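PDB 3ORF: dihydropteridine reductase from Dictyostelium discoideum, which catalyses the NADH- or NADPH-dependent reduction of dihydropteridine to tetrahydropteridine, the form that probably serves the aromatic amino acid hydroxylases as cofactor. Local coordinates for residues A[188-198]-A[209-217]; A[91-99]-A[115-126]. All coordinates share one frame; numbering follows the deposited sequence.

Contact 1: residues A[188-198]-A[209-217]. With NAD (nicotinamide-adenine-dinucleotide), chain E.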
loop_
_atom_site.group_PDB
_atom_site.type_symbol
_atom_site.label_atom_id
_atom_site.label_comp_id
_atom_site.label_asym_id
_atom_site.label_seq_id
_atom_site.Cartn_x
_atom_site.Cartn_y
_atom_site.Cartn_z
ATOM N N ILE A 188 -4.017 14.739 4.859
ATOM C CA ILE A 188 -3.295 16.000 4.601
ATOM C C ILE A 188 -2.055 15.590 3.882
ATOM O O ILE A 188 -1.417 14.587 4.258
ATOM C CB ILE A 188 -2.959 16.803 5.886
ATOM C CG1 ILE A 188 -2.228 15.935 6.886
ATOM C CG2 ILE A 188 -4.238 17.454 6.459
ATOM C CD1 ILE A 188 -1.958 16.632 8.193
ATOM N N LEU A 189 -1.766 16.294 2.777
ATOM C CA LEU A 189 -0.783 15.842 1.805
ATOM C C LEU A 189 0.171 17.025 1.600
ATOM O O LEU A 189 -0.008 17.827 0.706
ATOM C CB LEU A 189 -1.430 15.433 0.439
ATOM C CG LEU A 189 -1.851 13.988 0.105
ATOM C CD1 LEU A 189 -2.924 13.548 1.094
ATOM C CD2 LEU A 189 -2.385 13.984 -1.319
ATOM N N PRO A 190 1.211 17.097 2.419
ATOM C CA PRO A 190 2.176 18.202 2.262
ATOM C C PRO A 190 3.084 18.038 1.027
ATOM O O PRO A 190 3.433 16.888 0.665
ATOM C CB PRO A 190 3.008 18.156 3.563
ATOM C CG PRO A 190 2.755 16.741 4.188
ATOM C CD PRO A 190 1.576 16.088 3.427
ATOM N N VAL A 191 3.341 19.161 0.325
ATOM C CA VAL A 191 4.447 19.255 -0.631
ATOM C C VAL A 191 5.778 19.236 0.179
ATOM O O VAL A 191 6.578 18.314 0.046
ATOM C CB VAL A 191 4.259 20.489 -1.517
ATOM C CG1 VAL A 191 5.435 20.665 -2.531
ATOM C CG2 VAL A 191 2.944 20.303 -2.268
ATOM N N THR A 192 5.941 20.184 1.100
ATOM C CA THR A 192 7.094 20.178 2.003
ATOM C C THR A 192 6.793 20.891 3.305
ATOM O O THR A 192 6.528 22.128 3.337
ATOM C CB THR A 192 8.350 20.925 1.393
ATOM O OG1 THR A 192 8.413 20.708 -0.020
ATOM C CG2 THR A 192 9.640 20.427 2.072
ATOM N N LEU A 193 6.799 20.090 4.351
ATOM C CA LEU A 193 6.822 20.523 5.758
ATOM C C LEU A 193 8.208 20.996 6.210
ATOM O O LEU A 193 9.257 20.509 5.752
ATOM C CB LEU A 193 6.469 19.333 6.703
ATOM C CG LEU A 193 5.062 18.794 6.668
ATOM C CD1 LEU A 193 4.791 17.914 7.911
ATOM C CD2 LEU A 193 4.107 20.039 6.673
ATOM N N ASP A 194 8.208 21.901 7.165
ATOM C CA ASP A 194 9.453 22.355 7.763
ATOM C C ASP A 194 9.697 21.509 8.996
ATOM O O ASP A 194 9.179 21.816 10.074
ATOM C CB ASP A 194 9.394 23.825 8.154
ATOM C CG ASP A 194 10.755 24.378 8.593
ATOM O OD1 ASP A 194 11.703 23.606 8.796
ATOM O OD2 ASP A 194 10.889 25.579 8.805
ATOM N N THR A 195 10.451 20.439 8.797
ATOM C CA THR A 195 10.731 19.406 9.803
ATOM C C THR A 195 12.258 19.175 9.778
ATOM O O THR A 195 12.900 19.405 8.756
ATOM C CB THR A 195 10.144 18.027 9.385
ATOM O OG1 THR A 195 10.680 17.669 8.094
ATOM C CG2 THR A 195 8.561 18.032 9.285
ATOM N N PRO A 196 12.841 18.696 10.897
ATOM C CA PRO A 196 14.293 18.298 10.901
ATOM C C PRO A 196 14.612 17.304 9.720
ATOM O O PRO A 196 15.663 17.376 9.115
ATOM C CB PRO A 196 14.473 17.578 12.262
ATOM C CG PRO A 196 13.345 18.114 13.175
ATOM C CD PRO A 196 12.171 18.462 12.206
ATOM N N THR A 197 13.683 16.452 9.338
ATOM C CA THR A 197 13.949 15.575 8.229
ATOM C C THR A 197 14.194 16.374 6.951
ATOM O O THR A 197 15.183 16.098 6.208
ATOM C CB THR A 197 12.908 14.432 8.123
ATOM O OG1 THR A 197 12.974 13.702 9.358
ATOM C CG2 THR A 197 13.233 13.431 6.950
ATOM N N ASN A 198 13.341 17.353 6.665
ATOM C CA ASN A 198 13.584 18.101 5.460
ATOM C C ASN A 198 14.764 19.015 5.566
ATOM O O ASN A 198 15.463 19.189 4.595
ATOM C CB ASN A 198 12.347 18.793 4.890
ATOM C CG ASN A 198 11.325 17.795 4.334
ATOM O OD1 ASN A 198 11.701 16.736 3.782
ATOM N ND2 ASN A 198 10.030 18.093 4.508
ATOM N N ASP A 209 9.524 28.519 1.471
ATOM C CA ASP A 209 8.610 27.706 0.671
ATOM C C ASP A 209 8.254 26.404 1.406
ATOM O O ASP A 209 7.827 25.412 0.765
ATOM C CB ASP A 209 9.236 27.300 -0.666
ATOM C CG ASP A 209 9.387 28.468 -1.682
ATOM O OD1 ASP A 209 8.955 29.630 -1.437
ATOM O OD2 ASP A 209 9.995 28.169 -2.755
ATOM N N TRP A 210 8.470 26.367 2.731
ATOM C CA TRP A 210 8.138 25.151 3.527
ATOM C C TRP A 210 7.016 25.477 4.518
ATOM O O TRP A 210 7.032 26.577 5.131
ATOM C CB TRP A 210 9.378 24.711 4.296
ATOM C CG TRP A 210 10.446 24.145 3.394
ATOM C CD1 TRP A 210 10.475 24.173 2.019
ATOM C CD2 TRP A 210 11.612 23.449 3.802
ATOM N NE1 TRP A 210 11.573 23.496 1.560
ATOM C CE2 TRP A 210 12.282 23.028 2.634
ATOM C CE3 TRP A 210 12.135 23.088 5.048
ATOM C CZ2 TRP A 210 13.460 22.307 2.675
ATOM C CZ3 TRP A 210 13.316 22.380 5.084
ATOM C CH2 TRP A 210 13.953 21.982 3.904
ATOM N N THR A 211 6.057 24.542 4.701
ATOM C CA THR A 211 4.977 24.847 5.605
ATOM C C THR A 211 5.427 24.724 7.080
ATOM O O THR A 211 5.926 23.714 7.488
ATOM C CB THR A 211 3.736 23.958 5.370
ATOM O OG1 THR A 211 3.461 23.850 3.956
ATOM C CG2 THR A 211 2.522 24.572 6.069
ATOM N N PRO A 212 5.245 25.788 7.874
ATOM C CA PRO A 212 5.489 25.675 9.322
ATOM C C PRO A 212 4.523 24.681 9.973
ATOM O O PRO A 212 3.331 24.698 9.659
ATOM C CB PRO A 212 5.196 27.087 9.832
ATOM C CG PRO A 212 5.498 27.977 8.587
ATOM C CD PRO A 212 4.837 27.146 7.499
ATOM N N LEU A 213 5.034 23.842 10.875
ATOM C CA LEU A 213 4.218 22.796 11.478
ATOM C C LEU A 213 2.986 23.417 12.212
ATOM O O LEU A 213 1.878 22.834 12.218
ATOM C CB LEU A 213 5.103 21.963 12.414
ATOM C CG LEU A 213 6.261 21.257 11.709
ATOM C CD1 LEU A 213 7.134 20.607 12.743
ATOM C CD2 LEU A 213 5.790 20.237 10.751
ATOM N N SER A 214 3.162 24.641 12.759
ATOM C CA SER A 214 2.109 25.296 13.510
ATOM C C SER A 214 1.001 25.644 12.550
ATOM O O SER A 214 -0.104 25.770 12.980
ATOM C CB SER A 214 2.621 26.568 14.243
ATOM O OG SER A 214 2.925 27.605 13.315
ATOM N N GLU A 215 1.261 25.773 11.242
ATOM C CA GLU A 215 0.126 26.031 10.331
ATOM C C GLU A 215 -0.605 24.744 10.093
ATOM O O GLU A 215 -1.794 24.736 9.939
ATOM C CB GLU A 215 0.512 26.666 8.991
ATOM C CG GLU A 215 1.249 27.944 9.131
ATOM C CD GLU A 215 1.325 28.762 7.822
ATOM O OE1 GLU A 215 0.541 28.515 6.893
ATOM O OE2 GLU A 215 2.147 29.691 7.743
ATOM N N VAL A 216 0.101 23.637 10.053
ATOM C CA VAL A 216 -0.653 22.394 10.011
ATOM C C VAL A 216 -1.587 22.205 11.235
ATOM O O VAL A 216 -2.778 21.920 11.109
ATOM C CB VAL A 216 0.322 21.197 9.755
ATOM C CG1 VAL A 216 -0.506 19.917 9.678
ATOM C CG2 VAL A 216 1.074 21.516 8.455
ATOM N N ALA A 217 -1.038 22.387 12.428
ATOM C CA ALA A 217 -1.832 22.378 13.666
ATOM C C ALA A 217 -3.043 23.289 13.645
ATOM O O ALA A 217 -4.141 22.877 14.069
ATOM C CB ALA A 217 -0.971 22.724 14.889
HETATM P PA NAD E . 9.331 12.337 12.481
HETATM O O1A NAD E . 10.285 11.269 12.084
HETATM O O2A NAD E . 9.749 13.436 13.395
HETATM O O5B NAD E . 8.140 11.591 13.331
HETATM C C5B NAD E . 7.431 10.453 13.000
HETATM C C4B NAD E . 6.989 9.828 14.335
HETATM O O4B NAD E . 6.275 8.605 13.989
HETATM C C3B NAD E . 8.240 9.365 15.129
HETATM O O3B NAD E . 8.026 9.626 16.496
HETATM C C2B NAD E . 8.211 7.852 15.036
HETATM O O2B NAD E . 8.696 7.245 16.245
HETATM C C1B NAD E . 6.695 7.600 14.908
HETATM N N9A NAD E . 6.325 6.330 14.223
HETATM C C8A NAD E . 6.967 5.811 13.144
HETATM N N7A NAD E . 6.300 4.702 12.790
HETATM C C5A NAD E . 5.263 4.489 13.658
HETATM C C6A NAD E . 4.239 3.502 13.799
HETATM N N6A NAD E . 4.193 2.411 12.996
HETATM N N1A NAD E . 3.316 3.628 14.796
HETATM C C2A NAD E . 3.387 4.649 15.641
HETATM N N3A NAD E . 4.345 5.593 15.526
HETATM C C4A NAD E . 5.303 5.532 14.575
HETATM O O3 NAD E . 8.699 12.837 11.128
HETATM P PN NAD E . 7.952 14.140 10.805
HETATM O O1N NAD E . 8.995 14.975 10.127
HETATM O O2N NAD E . 7.081 14.639 11.949
HETATM O O5D NAD E . 6.907 13.716 9.638
HETATM C C5D NAD E . 5.525 13.437 9.899
HETATM C C4D NAD E . 4.849 12.853 8.643
HETATM O O4D NAD E . 5.234 13.627 7.476
HETATM C C3D NAD E . 5.189 11.401 8.284
HETATM O O3D NAD E . 3.900 10.713 8.105
HETATM C C2D NAD E . 5.922 11.493 6.938
HETATM O O2D NAD E . 5.631 10.283 6.222
HETATM C C1D NAD E . 5.117 12.681 6.366
HETATM N N1N NAD E . 5.235 13.441 5.040
HETATM C C2N NAD E . 6.185 14.524 4.772
HETATM C C3N NAD E . 6.143 15.145 3.475
HETATM C C7N NAD E . 7.072 16.313 3.044
HETATM O O7N NAD E . 7.609 16.292 1.920
HETATM N N7N NAD E . 7.159 17.321 3.938
HETATM C C4N NAD E . 5.191 14.732 2.511
HETATM C C5N NAD E . 4.271 13.717 2.800
HETATM C C6N NAD E . 4.299 13.090 4.035
HETATM O O HOH W 1 3.650 21.923 2.347
HETATM O O HOH W 2 5.457 23.665 0.782
HETATM O O HOH W 3 8.513 22.854 -1.436
HETATM O O HOH W 4 7.978 24.460 11.582
#

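Contact 2: residues A[91-99]-A[115-126]. With NAD (nicotinamide-adenine-dinucleotide), chain E.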
loop_
_atom_site.group_PDB
_atom_site.type_symbol
_atom_site.label_atom_id
_atom_site.label_comp_id
_atom_site.label_asym_id
_atom_site.label_seq_id
_atom_site.Cartn_x
_atom_site.Cartn_y
_atom_site.Cartn_z
ATOM N N PHE A 91 -8.688 12.630 15.816
ATOM C CA PHE A 91 -7.568 11.696 15.763
ATOM C C PHE A 91 -6.644 12.123 14.639
ATOM O O PHE A 91 -7.126 12.486 13.547
ATOM C CB PHE A 91 -8.044 10.261 15.520
ATOM C CG PHE A 91 -6.914 9.335 15.181
ATOM C CD1 PHE A 91 -6.168 8.726 16.195
ATOM C CD2 PHE A 91 -6.504 9.156 13.838
ATOM C CE1 PHE A 91 -5.040 7.943 15.890
ATOM C CE2 PHE A 91 -5.409 8.335 13.524
ATOM C CZ PHE A 91 -4.673 7.718 14.592
ATOM N N VAL A 92 -5.340 12.140 14.863
ATOM C CA VAL A 92 -4.387 12.528 13.776
ATOM C C VAL A 92 -3.278 11.524 13.710
ATOM O O VAL A 92 -2.669 11.209 14.731
ATOM C CB VAL A 92 -3.738 13.881 14.048
ATOM C CG1 VAL A 92 -2.677 14.217 12.915
ATOM C CG2 VAL A 92 -4.800 14.973 14.117
ATOM N N CYS A 93 -3.014 10.945 12.552
ATOM C CA CYS A 93 -1.805 10.138 12.502
ATOM C C CYS A 93 -0.666 10.932 11.902
ATOM O O CYS A 93 -0.700 11.376 10.712
ATOM C CB CYS A 93 -2.030 8.857 11.713
ATOM S SG CYS A 93 -0.533 7.872 11.349
ATOM N N ALA A 94 0.347 11.177 12.724
ATOM C CA ALA A 94 1.495 11.905 12.226
ATOM C C ALA A 94 2.689 11.011 12.217
ATOM O O ALA A 94 3.788 11.493 12.123
ATOM C CB ALA A 94 1.787 13.151 13.071
ATOM N N ALA A 95 2.473 9.719 12.374
ATOM C CA ALA A 95 3.517 8.701 12.322
ATOM C C ALA A 95 3.959 8.507 10.870
ATOM O O ALA A 95 3.182 8.706 9.936
ATOM C CB ALA A 95 2.956 7.338 12.893
ATOM N N GLY A 96 5.174 8.077 10.673
ATOM C CA GLY A 96 5.603 7.727 9.317
ATOM C C GLY A 96 7.115 7.946 9.213
ATOM O O GLY A 96 7.792 8.164 10.227
ATOM N N GLY A 97 7.631 7.926 8.003
ATOM C CA GLY A 97 9.077 8.053 7.770
ATOM C C GLY A 97 9.257 8.179 6.269
ATOM O O GLY A 97 8.369 7.790 5.495
ATOM N N TRP A 98 10.430 8.656 5.860
ATOM C CA TRP A 98 10.840 8.628 4.469
ATOM C C TRP A 98 12.128 7.824 4.211
ATOM O O TRP A 98 13.080 7.903 4.958
ATOM C CB TRP A 98 10.964 10.081 3.916
ATOM C CG TRP A 98 11.272 10.054 2.403
ATOM C CD1 TRP A 98 10.357 9.986 1.396
ATOM C CD2 TRP A 98 12.560 10.020 1.779
ATOM N NE1 TRP A 98 10.993 9.962 0.181
ATOM C CE2 TRP A 98 12.348 9.987 0.394
ATOM C CE3 TRP A 98 13.868 10.048 2.259
ATOM C CZ2 TRP A 98 13.395 9.941 -0.524
ATOM C CZ3 TRP A 98 14.925 10.048 1.343
ATOM C CH2 TRP A 98 14.686 9.958 -0.024
ATOM N N SER A 99 12.160 7.066 3.143
ATOM C CA SER A 99 13.396 6.414 2.685
ATOM C C SER A 99 13.310 6.379 1.194
ATOM O O SER A 99 12.194 6.198 0.689
ATOM C CB SER A 99 13.448 4.938 3.119
ATOM O OG SER A 99 14.064 4.793 4.384
ATOM N N MET A 115 9.406 1.353 5.114
ATOM C CA MET A 115 8.257 2.225 4.761
ATOM C C MET A 115 6.969 1.474 5.152
ATOM O O MET A 115 6.020 2.091 5.581
ATOM C CB MET A 115 8.252 2.558 3.272
ATOM C CG MET A 115 9.465 3.507 2.757
ATOM S SD MET A 115 9.434 5.060 3.649
ATOM C CE MET A 115 10.437 4.616 5.111
ATOM N N ILE A 116 6.948 0.139 4.990
ATOM C CA ILE A 116 5.795 -0.624 5.433
ATOM C C ILE A 116 5.607 -0.415 6.939
ATOM O O ILE A 116 4.548 -0.043 7.382
ATOM C CB ILE A 116 5.916 -2.084 5.073
ATOM C CG1 ILE A 116 5.628 -2.251 3.579
ATOM C CG2 ILE A 116 4.899 -2.919 5.913
ATOM C CD1 ILE A 116 5.886 -3.649 2.997
ATOM N N ASP A 117 6.654 -0.574 7.720
ATOM C CA ASP A 117 6.504 -0.503 9.180
ATOM C C ASP A 117 6.161 0.899 9.690
ATOM O O ASP A 117 5.441 1.074 10.670
ATOM C CB ASP A 117 7.823 -0.972 9.826
ATOM C CG ASP A 117 8.047 -2.540 9.709
ATOM O OD1 ASP A 117 7.121 -3.334 9.413
ATOM O OD2 ASP A 117 9.193 -2.960 9.938
ATOM N N MET A 118 6.784 1.911 9.091
ATOM C CA MET A 118 6.583 3.267 9.536
ATOM C C MET A 118 5.302 3.886 8.962
ATOM O O MET A 118 4.575 4.583 9.679
ATOM C CB MET A 118 7.798 4.125 9.156
ATOM C CG MET A 118 8.970 3.978 10.162
ATOM S SD MET A 118 10.276 5.184 9.775
ATOM C CE MET A 118 11.539 4.127 9.020
ATOM N N ASN A 119 5.035 3.735 7.669
ATOM C CA ASN A 119 3.831 4.418 7.124
ATOM C C ASN A 119 2.570 3.519 7.045
ATOM O O ASN A 119 1.487 3.972 7.385
ATOM C CB ASN A 119 4.088 5.025 5.778
ATOM C CG ASN A 119 5.325 5.945 5.764
ATOM O OD1 ASN A 119 5.459 6.863 6.564
ATOM N ND2 ASN A 119 6.189 5.713 4.818
ATOM N N LEU A 120 2.725 2.253 6.664
ATOM C CA LEU A 120 1.534 1.499 6.279
ATOM C C LEU A 120 0.899 0.872 7.516
ATOM O O LEU A 120 -0.327 0.982 7.742
ATOM C CB LEU A 120 1.868 0.419 5.191
ATOM C CG LEU A 120 0.653 -0.348 4.671
ATOM C CD1 LEU A 120 -0.594 0.532 4.451
ATOM C CD2 LEU A 120 0.976 -1.134 3.402
ATOM N N TYR A 121 1.740 0.208 8.307
ATOM C CA TYR A 121 1.302 -0.320 9.603
ATOM C C TYR A 121 0.652 0.736 10.484
ATOM O O TYR A 121 -0.267 0.410 11.207
ATOM C CB TYR A 121 2.437 -1.053 10.369
ATOM C CG TYR A 121 2.430 -2.516 10.094
ATOM C CD1 TYR A 121 3.372 -3.074 9.251
ATOM C CD2 TYR A 121 1.430 -3.376 10.633
ATOM C CE1 TYR A 121 3.412 -4.482 8.980
ATOM C CE2 TYR A 121 1.443 -4.798 10.362
ATOM C CZ TYR A 121 2.439 -5.312 9.506
ATOM O OH TYR A 121 2.509 -6.653 9.171
ATOM N N SER A 122 1.121 1.980 10.432
ATOM C CA SER A 122 0.569 3.003 11.288
ATOM C C SER A 122 -0.742 3.592 10.743
ATOM O O SER A 122 -1.646 3.920 11.533
ATOM C CB SER A 122 1.600 4.077 11.522
ATOM O OG SER A 122 2.058 4.657 10.309
ATOM N N ALA A 123 -0.861 3.714 9.411
ATOM C CA ALA A 123 -2.129 4.073 8.804
ATOM C C ALA A 123 -3.190 2.995 9.110
ATOM O O ALA A 123 -4.323 3.300 9.318
ATOM C CB ALA A 123 -1.976 4.177 7.362
ATOM N N PHE A 124 -2.805 1.731 9.035
ATOM C CA PHE A 124 -3.722 0.665 9.342
ATOM C C PHE A 124 -4.093 0.717 10.808
ATOM O O PHE A 124 -5.281 0.636 11.144
ATOM C CB PHE A 124 -3.123 -0.700 8.965
ATOM C CG PHE A 124 -3.343 -1.063 7.510
ATOM C CD1 PHE A 124 -2.346 -1.697 6.775
ATOM C CD2 PHE A 124 -4.586 -0.763 6.885
ATOM C CE1 PHE A 124 -2.567 -2.048 5.422
ATOM C CE2 PHE A 124 -4.848 -1.094 5.562
ATOM C CZ PHE A 124 -3.843 -1.751 4.804
ATOM N N ALA A 125 -3.106 0.891 11.678
ATOM C CA ALA A 125 -3.398 1.011 13.139
ATOM C C ALA A 125 -4.386 2.149 13.459
ATOM O O ALA A 125 -5.295 1.956 14.244
ATOM C CB ALA A 125 -2.110 1.190 13.932
ATOM N N SER A 126 -4.200 3.318 12.820
ATOM C CA SER A 126 -5.117 4.444 12.922
ATOM C C SER A 126 -6.500 4.057 12.582
ATOM O O SER A 126 -7.389 4.441 13.293
ATOM C CB SER A 126 -4.735 5.567 11.970
ATOM O OG SER A 126 -3.401 5.955 12.270
HETATM P PA NAD E . 9.331 12.337 12.481
HETATM O O1A NAD E . 10.285 11.269 12.084
HETATM O O2A NAD E . 9.749 13.436 13.395
HETATM O O5B NAD E . 8.140 11.591 13.331
HETATM C C5B NAD E . 7.431 10.453 13.000
HETATM C C4B NAD E . 6.989 9.828 14.335
HETATM O O4B NAD E . 6.275 8.605 13.989
HETATM C C3B NAD E . 8.240 9.365 15.129
HETATM O O3B NAD E . 8.026 9.626 16.496
HETATM C C2B NAD E . 8.211 7.852 15.036
HETATM O O2B NAD E . 8.696 7.245 16.245
HETATM C C1B NAD E . 6.695 7.600 14.908
HETATM N N9A NAD E . 6.325 6.330 14.223
HETATM C C8A NAD E . 6.967 5.811 13.144
HETATM N N7A NAD E . 6.300 4.702 12.790
HETATM C C5A NAD E . 5.263 4.489 13.658
HETATM C C6A NAD E . 4.239 3.502 13.799
HETATM N N6A NAD E . 4.193 2.411 12.996
HETATM N N1A NAD E . 3.316 3.628 14.796
HETATM C C2A NAD E . 3.387 4.649 15.641
HETATM N N3A NAD E . 4.345 5.593 15.526
HETATM C C4A NAD E . 5.303 5.532 14.575
HETATM O O3 NAD E . 8.699 12.837 11.128
HETATM P PN NAD E . 7.952 14.140 10.805
HETATM O O1N NAD E . 8.995 14.975 10.127
HETATM O O2N NAD E . 7.081 14.639 11.949
HETATM O O5D NAD E . 6.907 13.716 9.638
HETATM C C5D NAD E . 5.525 13.437 9.899
HETATM C C4D NAD E . 4.849 12.853 8.643
HETATM O O4D NAD E . 5.234 13.627 7.476
HETATM C C3D NAD E . 5.189 11.401 8.284
HETATM O O3D NAD E . 3.900 10.713 8.105
HETATM C C2D NAD E . 5.922 11.493 6.938
HETATM O O2D NAD E . 5.631 10.283 6.222
HETATM C C1D NAD E . 5.117 12.681 6.366
HETATM N N1N NAD E . 5.235 13.441 5.040
HETATM C C2N NAD E . 6.185 14.524 4.772
HETATM C C3N NAD E . 6.143 15.145 3.475
HETATM C C7N NAD E . 7.072 16.313 3.044
HETATM O O7N NAD E . 7.609 16.292 1.920
HETATM N N7N NAD E . 7.159 17.321 3.938
HETATM C C4N NAD E . 5.191 14.732 2.511
HETATM C C5N NAD E . 4.271 13.717 2.800
HETATM C C6N NAD E . 4.299 13.090 4.035
#

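Contact 1: residues A[188-198]-A[209-217]
The cofactor-facing loop that follows strand 184-190 in this short-chain dehydrogenase/reductase Rossmann fold is tied back by a single beta bridge, in which Leu-193 lies against Thr-211. Both backbone groups of Thr-211 are used: its N donates to Thr-192 O (2.8 Å) along a nearly straight line of 168°, and its O accepts from Asp-194 N (2.9 Å). Beside the bridge, the indole of Trp-210 forms a platform. Thr-192 CG2 stands over one face in a CH-pi contact, 3.7 Å from the centroid of the five-membered ring, and Asn-198 CB lies over the six-membered ring on the same face. Asp-194 comes instead to the rim; with CG anti to the backbone N (chi1 -172°), OD1 meets the ring edge near CE3, and OD2 makes a salt bridge to Arg-199. With an alanine in place of Trp-210 the indole is gone, which is likely to open a gap beneath Thr-192 CG2 and Asn-198 CB. Asn-198 in turn folds the loop onto itself: ND2 reaches Leu-193 O at 2.8 Å within its own amide plane, while its backbone N is capped by Thr-195 OG1. At the end of the strand, Pro-190 CG lies 3.6 Å from C4N of NAD, at the nicotinamide ring. Deeper in, the Leu-193 fork splits between two neighbours, CD1 meeting Leu-213 CD2 and CD2 resting 3.8 Å from Val-216 CG2.

Contact 2: residues A[91-99]-A[115-126]
The NAD pocket is lined from adenine to nicotinamide ribose where Gly-96 and Gly-97 pass Met-118 and Asn-119 of helix 108-133. Asn-119 turns its amide to the Gly-97 backbone: ND2 donates to Gly-97 O (3.1 Å), which lies in the amide plane, and OD1 accepts from Gly-97 N, although the position of OD1 is less sure. Gly-96 CA meets Met-118 O in a CA-H...O contact. Gly-96 has backbone angles that call for glycine, and a side chain there would also strike NAD O3D; one on Gly-97 would probably run into Met-118 SD, now 3.7 Å from Gly-97 CA. Residues 93-96 probably correspond to the Asn-Asn-Ala-Gly motif of the family, here Cys-Ala-Ala-Gly, at the end of a strand from which a beta-alpha-beta crossover leads through helix 108-133 to strand 138-143. Strand 91-93 and the helix run antiparallel (170°), their axes 9.3 Å apart. Adenine is approached by Ala-95 CB, 3.4 Å from C4A, and by Ser-122 CB near N6A, while Asp-117 O accepts from N6A; Ala-95 O accepts from O3D of the nicotinamide ribose. Buried hydroxyls are turned back onto the helix: Ser-122 OG donates to Met-118 O (2.6 Å), and Ser-126 OG, set beside its backbone N (chi1 -57°), donates to Ser-122 O. Ser-126 OG also lies at the edge of the Phe-91 ring, 3.2 Å from CZ. At the far end, the bent chain of Met-115 brings CE to Ser-99 CB, 3.6 Å away.

In the fold
Contacts 1 and 2 meet the same sheet and the same NAD at different points, their centres about 17 Å apart and their nearest atoms about 5 Å apart without touching. Contact 2 is the more buried, nearer the centre of the chain, and its helix also packs, on residues such as Leu-120, against the second subunit. Contact 1 is only partly buried, is bridged by waters, and touches no other protein chain. The chemistry differs: backbone pairing and an indole platform hold the loop at the nicotinamide, whereas contact 2 relies on an asparagine amide, glycines, serines and methionines where the strand end and helix 108-133 border adenine and the nicotinamide ribose.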